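Local coordinates for DltD domain-containing protein (Beauveria bassiana, PDB 7D78) that probably acts as a polyketide-cyclising thioesterase of the alpha/beta hydrolase fold, releasing its product as a medium-ring lactone, at residues A[136-141]-A[243-248]. Sequence-based numbering, arbitrary orientation.
Sequences GGTVSA and AWWQPK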
loop_
_atom_site.group_PDB
_atom_site.type_symbol
_atom_site.label_atom_id
_atom_site.label_comp_id
_atom_site.label_asym_id
_atom_site.label_seq_id
_atom_site.Cartn_x
_atom_site.Cartn_y
_atom_site.Cartn_z
ATOM N N GLY A 136 7.007 -10.962 -9.207
ATOM C CA GLY A 136 5.711 -11.096 -9.855
ATOM C C GLY A 136 4.840 -12.205 -9.285
ATOM O O GLY A 136 3.608 -12.133 -9.365
ATOM N N GLY A 137 5.453 -13.257 -8.742
ATOM C CA GLY A 137 4.662 -14.269 -8.055
ATOM C C GLY A 137 3.994 -13.720 -6.809
ATOM O O GLY A 137 2.834 -14.035 -6.519
ATOM N N THR A 138 4.715 -12.877 -6.064
ATOM C CA THR A 138 4.147 -12.275 -4.862
ATOM C C THR A 138 3.047 -11.282 -5.223
ATOM O O THR A 138 1.999 -11.243 -4.571
ATOM C CB THR A 138 5.266 -11.608 -4.057
ATOM O OG1 THR A 138 6.353 -12.532 -3.913
ATOM C CG2 THR A 138 4.785 -11.182 -2.671
ATOM N N VAL A 139 3.268 -10.488 -6.272
ATOM C CA VAL A 139 2.241 -9.572 -6.771
ATOM C C VAL A 139 0.996 -10.353 -7.173
ATOM O O VAL A 139 -0.138 -9.950 -6.874
ATOM C CB VAL A 139 2.792 -8.753 -7.958
ATOM C CG1 VAL A 139 1.646 -8.074 -8.729
ATOM C CG2 VAL A 139 3.807 -7.715 -7.485
ATOM N N SER A 140 1.190 -11.481 -7.865
ATOM C CA SER A 140 0.054 -12.267 -8.328
ATOM C C SER A 140 -0.769 -12.793 -7.155
ATOM O O SER A 140 -1.999 -12.869 -7.234
ATOM C CB SER A 140 0.532 -13.434 -9.204
ATOM O OG SER A 140 1.216 -12.993 -10.364
ATOM N N ALA A 141 -0.106 -13.172 -6.065
ATOM C CA ALA A 141 -0.835 -13.648 -4.893
ATOM C C ALA A 141 -1.737 -12.559 -4.326
ATOM O O ALA A 141 -2.867 -12.838 -3.914
ATOM C CB ALA A 141 0.140 -14.127 -3.827
ATOM N N ALA A 243 8.507 -0.394 1.407
ATOM C CA ALA A 243 8.458 -0.244 2.860
ATOM C C ALA A 243 7.050 -0.484 3.385
ATOM O O ALA A 243 6.875 -1.055 4.466
ATOM C CB ALA A 243 8.941 1.149 3.267
ATOM N N TRP A 244 6.045 -0.022 2.634
ATOM C CA TRP A 244 4.647 -0.155 3.027
ATOM C C TRP A 244 4.151 -1.590 2.880
ATOM O O TRP A 244 3.333 -2.048 3.685
ATOM C CB TRP A 244 3.768 0.744 2.157
ATOM C CG TRP A 244 3.970 2.258 2.189
ATOM C CD1 TRP A 244 3.818 3.111 1.126
ATOM C CD2 TRP A 244 4.295 3.086 3.318
ATOM N NE1 TRP A 244 4.030 4.405 1.521
ATOM C CE2 TRP A 244 4.323 4.421 2.857
ATOM C CE3 TRP A 244 4.557 2.833 4.667
ATOM C CZ2 TRP A 244 4.618 5.496 3.698
ATOM C CZ3 TRP A 244 4.841 3.894 5.499
ATOM C CH2 TRP A 244 4.877 5.214 5.010
ATOM N N TRP A 245 4.636 -2.299 1.862
ATOM C CA TRP A 245 4.096 -3.596 1.477
ATOM C C TRP A 245 4.361 -4.635 2.553
ATOM O O TRP A 245 5.499 -4.800 3.006
ATOM C CB TRP A 245 4.740 -4.042 0.168
ATOM C CG TRP A 245 4.014 -5.092 -0.617
ATOM C CD1 TRP A 245 2.672 -5.376 -0.592
ATOM C CD2 TRP A 245 4.594 -5.976 -1.585
ATOM N NE1 TRP A 245 2.387 -6.387 -1.496
ATOM C CE2 TRP A 245 3.550 -6.772 -2.109
ATOM C CE3 TRP A 245 5.901 -6.166 -2.065
ATOM C CZ2 TRP A 245 3.772 -7.739 -3.091
ATOM C CZ3 TRP A 245 6.118 -7.120 -3.038
ATOM C CH2 TRP A 245 5.055 -7.892 -3.550
ATOM N N GLN A 246 3.312 -5.353 2.950
ATOM C CA GLN A 246 3.419 -6.458 3.900
ATOM C C GLN A 246 2.857 -7.719 3.250
ATOM O O GLN A 246 1.776 -8.190 3.621
ATOM C CB GLN A 246 2.679 -6.125 5.195
ATOM C CG GLN A 246 3.065 -4.750 5.767
ATOM C CD GLN A 246 4.490 -4.729 6.228
ATOM O OE1 GLN A 246 4.976 -5.716 6.784
ATOM N NE2 GLN A 246 5.188 -3.615 5.987
ATOM N N PRO A 247 3.568 -8.286 2.268
ATOM C CA PRO A 247 2.967 -9.365 1.464
ATOM C C PRO A 247 2.704 -10.639 2.244
ATOM O O PRO A 247 1.744 -11.353 1.924
ATOM C CB PRO A 247 3.999 -9.596 0.353
ATOM C CG PRO A 247 5.290 -9.099 0.923
ATOM C CD PRO A 247 4.927 -7.942 1.815
ATOM N N LYS A 248 3.532 -10.960 3.246
ATOM C CA LYS A 248 3.240 -12.122 4.078
ATOM C C LYS A 248 1.862 -12.010 4.707
ATOM O O LYS A 248 1.160 -13.019 4.848
ATOM C CB LYS A 248 4.312 -12.300 5.157
ATOM C CG LYS A 248 5.693 -12.587 4.594
ATOM C CD LYS A 248 6.747 -12.703 5.698
ATOM C CE LYS A 248 8.133 -12.969 5.120
ATOM N NZ LYS A 248 9.195 -12.910 6.165
#
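T138 and P247 mark where the two backbones come nearest, with T138 CA and P247 CA 7.1 Å apart. Residues 136-141 are helical throughout, whereas 243-248 leaves helix 238-244 at W245, where psi swings to 130°, passes through Q246 at the N-cap position and enters helix 247-251 at P247. That break lets W245 and P247 both direct their CB atoms toward the helix containing T138. Across the interface the contacts are apolar. The T138 methyl carries most of them: CG2 lies 3.4 Å from W245 CH2 at the far end of the indole and 3.5 Å from P247 CB, with both rings on the same side of it. Its position follows from a chi1 of -49°, which sets CG2 anti to the backbone N and leaves OG1 beside that N, where OG1 hydrogen-bonds to I159 O. V139 adds a looser touch, CG2 to W245 CH2 at 4.1 Å, the two side chains crossing at about a right angle. P247 CB also sits 3.8 Å above one face of the indole, offset toward its rim.

In the alpha/beta hydrolase fold the helix after the nucleophile elbow packs against the central sheet; helix 135-146 follows strand 127-133, a GxSxG sequence ending at G136 spanning the junction, consistent with that arrangement. Here the linker between helices 238-244 and 247-251 covers part of this helix, and the indole also meets the rings of F135 and F162. Replacing W245 with an alanine would probably open a gap beside T138 CG2 and V139 CG2 and strip P247 of its aromatic neighbour. Within the helix, S140 OG and S140 N grip G136 O from opposite faces of its carbonyl plane, the hydroxyl donating at 2.7 Å from S140 OG to G136 O.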